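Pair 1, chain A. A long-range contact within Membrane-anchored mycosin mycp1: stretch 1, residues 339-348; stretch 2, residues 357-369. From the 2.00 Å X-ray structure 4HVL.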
# COMPACT_ATOMS: atom_id res chain seq x y z
N ASN A 339 -16.54 -2.53 1.49
CA ASN A 339 -17.59 -3.03 0.61
C ASN A 339 -18.18 -1.89 -0.22
O ASN A 339 -18.54 -2.08 -1.38
CB ASN A 339 -18.68 -3.76 1.40
CG ASN A 339 -18.25 -5.15 1.87
OD1 ASN A 339 -17.31 -5.76 1.35
ND2 ASN A 339 -18.93 -5.64 2.88
N ARG A 340 -18.21 -0.69 0.37
CA ARG A 340 -18.67 0.49 -0.32
C ARG A 340 -17.69 0.86 -1.46
O ARG A 340 -18.12 1.21 -2.57
CB ARG A 340 -18.80 1.65 0.67
CG ARG A 340 -19.33 2.94 0.08
CD ARG A 340 -20.71 2.71 -0.54
NE ARG A 340 -21.25 3.93 -1.11
CZ ARG A 340 -22.42 4.02 -1.73
NH1 ARG A 340 -23.20 2.95 -1.86
NH2 ARG A 340 -22.82 5.19 -2.24
N ILE A 341 -16.39 0.78 -1.17
CA ILE A 341 -15.38 1.06 -2.18
C ILE A 341 -15.53 0.10 -3.36
O ILE A 341 -15.55 0.55 -4.51
CB ILE A 341 -13.95 1.01 -1.60
CG1 ILE A 341 -13.75 2.17 -0.62
CG2 ILE A 341 -12.91 1.06 -2.72
CD1 ILE A 341 -12.53 2.03 0.27
N THR A 342 -15.66 -1.21 -3.08
CA THR A 342 -15.74 -2.22 -4.15
C THR A 342 -17.06 -2.19 -4.90
O THR A 342 -17.09 -2.30 -6.13
CB THR A 342 -15.47 -3.65 -3.65
OG1 THR A 342 -16.43 -4.02 -2.65
CG2 THR A 342 -14.06 -3.74 -3.06
N ALA A 343 -18.16 -1.99 -4.18
CA ALA A 343 -19.48 -2.00 -4.78
C ALA A 343 -19.70 -0.83 -5.73
O ALA A 343 -20.51 -0.93 -6.62
CB ALA A 343 -20.55 -2.01 -3.70
N THR A 344 -18.98 0.27 -5.56
CA THR A 344 -19.12 1.42 -6.46
C THR A 344 -17.98 1.55 -7.46
O THR A 344 -17.88 2.57 -8.14
CB THR A 344 -19.18 2.73 -5.66
OG1 THR A 344 -17.99 2.84 -4.88
CG2 THR A 344 -20.41 2.76 -4.76
N ALA A 345 -17.09 0.56 -7.54
CA ALA A 345 -15.98 0.63 -8.49
C ALA A 345 -16.49 0.35 -9.89
O ALA A 345 -17.57 -0.21 -10.07
CB ALA A 345 -14.89 -0.35 -8.13
N ARG A 346 -15.73 0.78 -10.88
CA ARG A 346 -16.08 0.55 -12.28
C ARG A 346 -15.60 -0.86 -12.67
O ARG A 346 -14.41 -1.08 -12.81
CB ARG A 346 -15.40 1.61 -13.14
CG ARG A 346 -15.96 1.72 -14.55
CD ARG A 346 -16.94 2.89 -14.67
NE ARG A 346 -17.29 3.16 -16.06
CZ ARG A 346 -16.53 3.82 -16.92
NH1 ARG A 346 -15.33 4.30 -16.55
NH2 ARG A 346 -16.95 4.03 -18.18
N HIS A 347 -16.53 -1.79 -12.81
CA HIS A 347 -16.20 -3.22 -12.98
C HIS A 347 -15.61 -3.57 -14.35
O HIS A 347 -16.03 -3.04 -15.37
CB HIS A 347 -17.44 -4.10 -12.75
CG HIS A 347 -18.25 -3.71 -11.54
ND1 HIS A 347 -17.69 -3.53 -10.29
CD2 HIS A 347 -19.57 -3.45 -11.40
CE1 HIS A 347 -18.63 -3.19 -9.44
NE2 HIS A 347 -19.78 -3.13 -10.09
N PRO A 348 -14.62 -4.47 -14.39
CA PRO A 348 -14.01 -4.82 -15.65
C PRO A 348 -14.94 -5.70 -16.49
O PRO A 348 -16.05 -6.01 -16.05
CB PRO A 348 -12.78 -5.61 -15.22
CG PRO A 348 -13.20 -6.28 -13.96
CD PRO A 348 -14.06 -5.26 -13.28
N GLY A 357 -9.69 -6.82 -9.60
CA GLY A 357 -10.74 -7.21 -8.67
C GLY A 357 -12.08 -6.70 -9.17
O GLY A 357 -12.45 -6.96 -10.31
N ALA A 358 -12.79 -5.97 -8.31
CA ALA A 358 -14.09 -5.40 -8.67
C ALA A 358 -13.93 -4.15 -9.57
O ALA A 358 -14.92 -3.61 -10.07
CB ALA A 358 -14.89 -5.04 -7.42
N GLY A 359 -12.69 -3.70 -9.76
CA GLY A 359 -12.42 -2.62 -10.71
C GLY A 359 -11.87 -1.34 -10.13
O GLY A 359 -11.39 -1.29 -8.97
N VAL A 360 -11.90 -0.29 -10.95
CA VAL A 360 -11.22 0.96 -10.62
C VAL A 360 -12.11 1.75 -9.67
O VAL A 360 -13.28 1.93 -9.96
CB VAL A 360 -10.88 1.77 -11.89
CG1 VAL A 360 -10.10 3.03 -11.52
CG2 VAL A 360 -10.08 0.90 -12.86
N ILE A 361 -11.54 2.22 -8.55
CA ILE A 361 -12.33 2.97 -7.60
C ILE A 361 -12.93 4.24 -8.21
O ILE A 361 -12.38 4.83 -9.18
CB ILE A 361 -11.54 3.36 -6.31
CG1 ILE A 361 -10.27 4.15 -6.65
CG2 ILE A 361 -11.20 2.11 -5.52
CD1 ILE A 361 -9.77 5.01 -5.49
N ASP A 362 -14.06 4.65 -7.63
CA ASP A 362 -14.81 5.80 -8.09
C ASP A 362 -15.19 6.62 -6.85
O ASP A 362 -16.24 6.41 -6.23
CB ASP A 362 -16.01 5.32 -8.91
CG ASP A 362 -16.81 6.44 -9.50
OD1 ASP A 362 -16.66 7.62 -9.09
OD2 ASP A 362 -17.63 6.12 -10.39
N PRO A 363 -14.31 7.54 -6.45
CA PRO A 363 -14.50 8.31 -5.22
C PRO A 363 -15.85 9.02 -5.07
O PRO A 363 -16.43 9.01 -3.98
CB PRO A 363 -13.36 9.32 -5.28
CG PRO A 363 -12.28 8.57 -5.93
CD PRO A 363 -13.00 7.84 -7.05
N VAL A 364 -16.33 9.65 -6.15
CA VAL A 364 -17.58 10.41 -6.07
C VAL A 364 -18.74 9.45 -5.89
O VAL A 364 -19.61 9.69 -5.06
CB VAL A 364 -17.82 11.30 -7.29
CG1 VAL A 364 -19.23 11.87 -7.29
CG2 VAL A 364 -16.79 12.42 -7.32
N ALA A 365 -18.75 8.36 -6.67
CA ALA A 365 -19.76 7.34 -6.48
C ALA A 365 -19.69 6.77 -5.06
O ALA A 365 -20.73 6.60 -4.40
CB ALA A 365 -19.62 6.23 -7.52
N ALA A 366 -18.49 6.51 -4.55
CA ALA A 366 -18.35 5.93 -3.21
C ALA A 366 -18.93 6.87 -2.16
O ALA A 366 -19.62 6.43 -1.26
CB ALA A 366 -16.90 5.62 -2.90
N LEU A 367 -18.65 8.16 -2.30
CA LEU A 367 -19.14 9.18 -1.37
C LEU A 367 -20.61 9.55 -1.54
O LEU A 367 -21.21 10.02 -0.56
CB LEU A 367 -18.28 10.45 -1.48
CG LEU A 367 -16.85 10.26 -0.96
CD1 LEU A 367 -15.95 11.39 -1.42
CD2 LEU A 367 -16.83 10.15 0.55
N THR A 368 -21.18 9.33 -2.73
CA THR A 368 -22.55 9.85 -3.01
C THR A 368 -23.56 8.96 -3.75
O THR A 368 -24.71 9.34 -3.87
CB THR A 368 -22.46 11.15 -3.83
OG1 THR A 368 -21.89 10.86 -5.12
CG2 THR A 368 -21.59 12.21 -3.10
N TRP A 369 -23.16 7.83 -4.30
CA TRP A 369 -24.05 7.13 -5.25
C TRP A 369 -25.35 6.68 -4.58
O TRP A 369 -25.32 6.26 -3.42
CB TRP A 369 -23.34 5.94 -5.93
CG TRP A 369 -24.27 5.05 -6.71
CD1 TRP A 369 -24.61 5.16 -8.03
CD2 TRP A 369 -25.00 3.92 -6.21
NE1 TRP A 369 -25.50 4.17 -8.39
CE2 TRP A 369 -25.76 3.39 -7.29
CE3 TRP A 369 -25.09 3.30 -4.96
CZ2 TRP A 369 -26.59 2.27 -7.15
CZ3 TRP A 369 -25.92 2.18 -4.82
CH2 TRP A 369 -26.66 1.68 -5.91
O HOH W 1 -15.34 3.07 -5.46
O HOH W 2 -18.45 3.63 -10.45

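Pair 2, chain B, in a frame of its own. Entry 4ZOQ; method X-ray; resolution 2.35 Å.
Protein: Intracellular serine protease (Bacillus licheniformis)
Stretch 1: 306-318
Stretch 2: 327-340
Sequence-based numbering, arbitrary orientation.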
# COMPACT_ATOMS: atom_id res chain seq x y z
N VAL B 306 15.17 -8.54 -4.56
CA VAL B 306 14.73 -7.87 -3.34
C VAL B 306 13.79 -8.78 -2.56
O VAL B 306 13.93 -8.93 -1.35
CB VAL B 306 14.07 -6.54 -3.63
CG1 VAL B 306 13.69 -5.85 -2.34
CG2 VAL B 306 15.03 -5.67 -4.42
N HIS B 307 12.85 -9.40 -3.28
CA HIS B 307 11.90 -10.32 -2.67
C HIS B 307 12.64 -11.45 -1.97
O HIS B 307 12.26 -11.89 -0.87
CB HIS B 307 10.94 -10.87 -3.73
CG HIS B 307 9.82 -11.69 -3.17
ND1 HIS B 307 9.99 -12.97 -2.67
CD2 HIS B 307 8.49 -11.42 -3.05
CE1 HIS B 307 8.83 -13.44 -2.25
NE2 HIS B 307 7.91 -12.52 -2.46
N HIS B 308 13.70 -11.91 -2.62
CA HIS B 308 14.52 -12.99 -2.07
C HIS B 308 15.16 -12.56 -0.74
O HIS B 308 15.16 -13.30 0.23
CB HIS B 308 15.59 -13.43 -3.08
CG HIS B 308 16.41 -14.59 -2.62
ND1 HIS B 308 15.96 -15.89 -2.69
CD2 HIS B 308 17.61 -14.64 -1.99
CE1 HIS B 308 16.86 -16.70 -2.16
NE2 HIS B 308 17.87 -15.96 -1.73
N ILE B 309 15.71 -11.36 -0.71
CA ILE B 309 16.30 -10.85 0.52
C ILE B 309 15.24 -10.72 1.65
O ILE B 309 15.49 -11.14 2.78
CB ILE B 309 17.00 -9.52 0.26
CG1 ILE B 309 18.21 -9.78 -0.63
CG2 ILE B 309 17.45 -8.88 1.57
CD1 ILE B 309 18.78 -8.56 -1.28
N LEU B 310 14.05 -10.21 1.33
CA LEU B 310 12.95 -10.09 2.30
C LEU B 310 12.57 -11.43 2.85
O LEU B 310 12.39 -11.61 4.06
CB LEU B 310 11.71 -9.46 1.67
CG LEU B 310 11.90 -7.99 1.28
CD1 LEU B 310 10.73 -7.41 0.51
CD2 LEU B 310 12.10 -7.19 2.57
N ARG B 311 12.45 -12.40 1.94
CA ARG B 311 12.03 -13.73 2.32
C ARG B 311 13.04 -14.43 3.24
O ARG B 311 12.67 -14.93 4.29
CB ARG B 311 11.75 -14.56 1.06
CG ARG B 311 11.49 -16.02 1.33
CD ARG B 311 11.00 -16.69 0.07
NE ARG B 311 12.08 -17.06 -0.84
CZ ARG B 311 12.82 -18.16 -0.75
NH1 ARG B 311 12.64 -19.03 0.25
NH2 ARG B 311 13.76 -18.38 -1.66
N LYS B 312 14.32 -14.40 2.91
CA LYS B 312 15.29 -15.11 3.73
C LYS B 312 15.58 -14.44 5.07
O LYS B 312 16.04 -15.10 5.99
CB LYS B 312 16.60 -15.29 2.96
CG LYS B 312 16.50 -16.25 1.80
CD LYS B 312 16.60 -17.68 2.38
CE LYS B 312 16.87 -18.72 1.31
NZ LYS B 312 16.41 -20.07 1.75
N SER B 313 15.29 -13.15 5.20
CA SER B 313 15.57 -12.47 6.45
C SER B 313 14.37 -12.43 7.41
O SER B 313 14.47 -11.93 8.53
CB SER B 313 16.08 -11.05 6.17
OG SER B 313 15.16 -10.29 5.41
N ALA B 314 13.22 -12.89 6.94
CA ALA B 314 12.02 -12.83 7.75
C ALA B 314 12.08 -13.79 8.94
O ALA B 314 12.61 -14.87 8.85
CB ALA B 314 10.78 -13.14 6.90
N LEU B 315 11.51 -13.38 10.07
CA LEU B 315 11.38 -14.28 11.18
C LEU B 315 10.25 -15.28 10.99
O LEU B 315 9.08 -14.90 10.95
CB LEU B 315 11.17 -13.48 12.48
CG LEU B 315 11.02 -14.31 13.75
CD1 LEU B 315 12.30 -15.11 13.99
CD2 LEU B 315 10.76 -13.36 14.92
N ASP B 316 10.61 -16.56 10.90
CA ASP B 316 9.65 -17.65 10.73
C ASP B 316 8.89 -17.91 12.03
O ASP B 316 9.44 -18.40 13.01
CB ASP B 316 10.36 -18.91 10.26
CG ASP B 316 9.39 -20.07 9.99
OD1 ASP B 316 8.18 -19.98 10.32
OD2 ASP B 316 9.83 -21.09 9.41
N LEU B 317 7.63 -17.48 12.04
CA LEU B 317 6.72 -17.61 13.16
C LEU B 317 5.67 -18.68 12.86
O LEU B 317 5.57 -19.16 11.72
CB LEU B 317 6.07 -16.24 13.47
CG LEU B 317 7.04 -15.12 13.89
CD1 LEU B 317 6.44 -13.70 13.74
CD2 LEU B 317 7.56 -15.32 15.31
N GLY B 318 4.92 -19.09 13.89
CA GLY B 318 3.87 -20.10 13.70
C GLY B 318 4.38 -21.43 13.18
O GLY B 318 5.49 -21.84 13.53
N GLY B 327 2.63 -16.02 6.55
CA GLY B 327 3.37 -16.13 5.30
C GLY B 327 4.80 -16.61 5.57
O GLY B 327 5.02 -17.45 6.44
N TYR B 328 5.79 -16.03 4.89
CA TYR B 328 7.19 -16.38 5.15
C TYR B 328 7.62 -15.89 6.52
O TYR B 328 8.69 -16.26 6.98
CB TYR B 328 8.12 -15.78 4.10
CG TYR B 328 7.94 -16.34 2.72
CD1 TYR B 328 8.29 -17.66 2.43
CD2 TYR B 328 7.39 -15.58 1.70
CE1 TYR B 328 8.12 -18.19 1.18
CE2 TYR B 328 7.20 -16.11 0.43
CZ TYR B 328 7.57 -17.42 0.18
OH TYR B 328 7.40 -17.96 -1.08
N GLY B 329 6.83 -15.02 7.14
CA GLY B 329 7.13 -14.55 8.49
C GLY B 329 7.24 -13.04 8.64
O GLY B 329 6.88 -12.25 7.73
N GLU B 330 7.76 -12.62 9.78
CA GLU B 330 7.88 -11.20 10.08
C GLU B 330 9.13 -10.58 9.49
O GLU B 330 10.25 -11.07 9.72
CB GLU B 330 7.89 -10.96 11.57
CG GLU B 330 7.93 -9.49 11.97
CD GLU B 330 7.84 -9.35 13.46
OE1 GLU B 330 7.54 -10.38 14.10
OE2 GLU B 330 8.02 -8.25 14.01
N VAL B 331 8.91 -9.56 8.67
CA VAL B 331 9.98 -8.76 8.11
C VAL B 331 10.72 -7.95 9.17
O VAL B 331 10.11 -7.32 10.01
CB VAL B 331 9.45 -7.80 7.00
CG1 VAL B 331 10.50 -6.74 6.63
CG2 VAL B 331 9.03 -8.60 5.79
N ARG B 332 12.05 -7.96 9.11
CA ARG B 332 12.87 -7.14 10.00
C ARG B 332 13.94 -6.46 9.17
O ARG B 332 14.83 -7.13 8.62
CB ARG B 332 13.51 -7.97 11.12
CG ARG B 332 12.49 -8.55 12.12
CD ARG B 332 13.20 -9.55 13.03
NE ARG B 332 13.76 -10.63 12.22
CZ ARG B 332 14.45 -11.67 12.70
NH1 ARG B 332 14.69 -11.75 14.01
NH2 ARG B 332 14.91 -12.61 11.86
N ALA B 333 13.84 -5.14 9.05
CA ALA B 333 14.74 -4.39 8.17
C ALA B 333 16.23 -4.62 8.49
O ALA B 333 17.01 -4.82 7.57
CB ALA B 333 14.43 -2.90 8.25
N TYR B 334 16.61 -4.63 9.77
CA TYR B 334 18.04 -4.80 10.11
C TYR B 334 18.53 -6.18 9.70
O TYR B 334 19.67 -6.34 9.31
CB TYR B 334 18.32 -4.56 11.60
CG TYR B 334 17.90 -5.69 12.50
CD1 TYR B 334 16.61 -5.73 13.03
CD2 TYR B 334 18.80 -6.71 12.83
CE1 TYR B 334 16.21 -6.77 13.86
CE2 TYR B 334 18.42 -7.73 13.66
CZ TYR B 334 17.12 -7.76 14.17
OH TYR B 334 16.72 -8.78 15.00
N GLN B 335 17.66 -7.18 9.78
CA GLN B 335 18.03 -8.53 9.37
C GLN B 335 18.20 -8.57 7.86
O GLN B 335 19.09 -9.23 7.35
CB GLN B 335 16.98 -9.55 9.78
CG GLN B 335 16.98 -9.94 11.23
CD GLN B 335 18.28 -10.57 11.71
OE1 GLN B 335 19.17 -10.90 10.91
NE2 GLN B 335 18.34 -10.81 13.02
N ALA B 336 17.31 -7.86 7.17
CA ALA B 336 17.37 -7.77 5.71
C ALA B 336 18.72 -7.24 5.26
O ALA B 336 19.35 -7.81 4.37
CB ALA B 336 16.24 -6.87 5.18
N LEU B 337 19.16 -6.16 5.90
CA LEU B 337 20.43 -5.52 5.56
C LEU B 337 21.59 -6.43 6.02
O LEU B 337 22.62 -6.53 5.35
CB LEU B 337 20.52 -4.12 6.20
CG LEU B 337 19.55 -3.03 5.71
CD1 LEU B 337 19.71 -1.79 6.52
CD2 LEU B 337 19.77 -2.69 4.23
N LYS B 338 21.38 -7.11 7.14
CA LYS B 338 22.43 -7.96 7.70
C LYS B 338 22.70 -9.14 6.78
O LYS B 338 23.84 -9.62 6.68
CB LYS B 338 22.02 -8.44 9.09
CG LYS B 338 23.09 -9.13 9.88
CD LYS B 338 22.48 -9.80 11.13
CE LYS B 338 22.76 -11.30 11.14
NZ LYS B 338 21.93 -12.03 12.15
N MET B 339 21.69 -9.59 6.05
CA MET B 339 21.95 -10.69 5.12
C MET B 339 22.49 -10.26 3.79
O MET B 339 22.71 -11.09 2.92
CB MET B 339 20.74 -11.53 4.87
CG MET B 339 20.42 -12.48 5.98
SD MET B 339 19.41 -13.76 5.21
CE MET B 339 18.88 -12.88 3.71
N MET B 340 22.73 -8.97 3.62
CA MET B 340 23.34 -8.48 2.40
C MET B 340 24.86 -8.32 2.56
O MET B 340 25.55 -7.87 1.64
CB MET B 340 22.72 -7.14 1.99
CG MET B 340 21.28 -7.22 1.57
SD MET B 340 20.65 -5.56 1.22
CE MET B 340 21.47 -5.25 -0.35
O HOH W 3 12.61 -9.61 6.62
O HOH W 4 12.80 -10.80 9.97

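The sharpest difference between the two pairs lies where the first helix crosses the second. In pair 1 that position is Arg A340, whose side chain, kinked at chi2 (p), reaches two backbone carbonyl oxygens of the second stretch: NE donates to Ala A366 O at 3.0 Å, and NH2 donates to Trp A369 O at 3.0 Å. In pair 2 the matching residue is Ile B309, which can offer no such hydrogen bonds and packs instead, its CG2 lying 3.5 Å from Ala B336 O and its CD1 4.0 Å from Met B340 CG. One protein spans the gap with a guanidinium, the other fills it with hydrocarbon.

The backbone beneath them is nearly the same. Fourteen central residues superpose with an RMSD of 0.4 Å. In each pair a helix runs into an extended segment, which meets a second extended segment leading into another helix; the helix directions differ by 128° in pair 1 and 116° in pair 2. A single antiparallel bridge ties the segments together. Arg A346 N donates to Val A360 O at 2.9 Å and Val A360 N to Arg A346 O at 3.2 Å; in pair 2, Leu B315 N donates to Glu B330 O at 2.7 Å and Glu B330 N to Leu B315 O at 2.9 Å.

Such close backbone segments leave little choice at one position. Gly A359 and Gly B329 coincide, and a CB on either would clash with the carbonyl oxygen of Arg A346 or Leu B315, respectively; their backbone angles independently call for glycine. Ala A345 matches Ala B314, and Ala A366 matches Ala B336, where a small hydroxyl residue packs close: Thr A344 OG1 is 3.5 Å from Ala A366 CA, and Ser B313 OG is 3.4 Å from Ala B336 CA. Each hydroxyl also donates back to a carbonyl of the preceding helix, Thr A344 OG1 to Arg A340 O and Ser B313 OG to Ile B309 O, both at 2.8 Å.

Around this fixed frame the chemistry is exchanged. Asp A362 and Arg B332 share the N-cap position, but the aspartate accepts a capping bond from Ala A365 N at its OD1 (3.3 Å), whereas the end of the arginine side chain comes nearer the other stretch, its NH2 making a weak hydrogen bond to Ser B313 O at 3.4 Å while Leu B315 CB lies over one face of its guanidinium. Water serves both designs: water 2 joins Thr A344 O to Asp A362 OD2, and water 4 joins Ser B313 O to Arg B332 NE.

At the far end, Ala A358 matches Tyr B328. The small alanine meets Thr A342, Ala A358 CB lying 4.1 Å from Thr A342 CB, and Ala A358 O accepts from His A347 ND1 at 2.8 Å. The tyrosine instead offers a ring face to Arg B311, whose CD sits 3.5 Å from the ring centroid. The general principle is clear: the tight backbone approach excludes a CB at the glycine position, while the surrounding contacts admit several solutions.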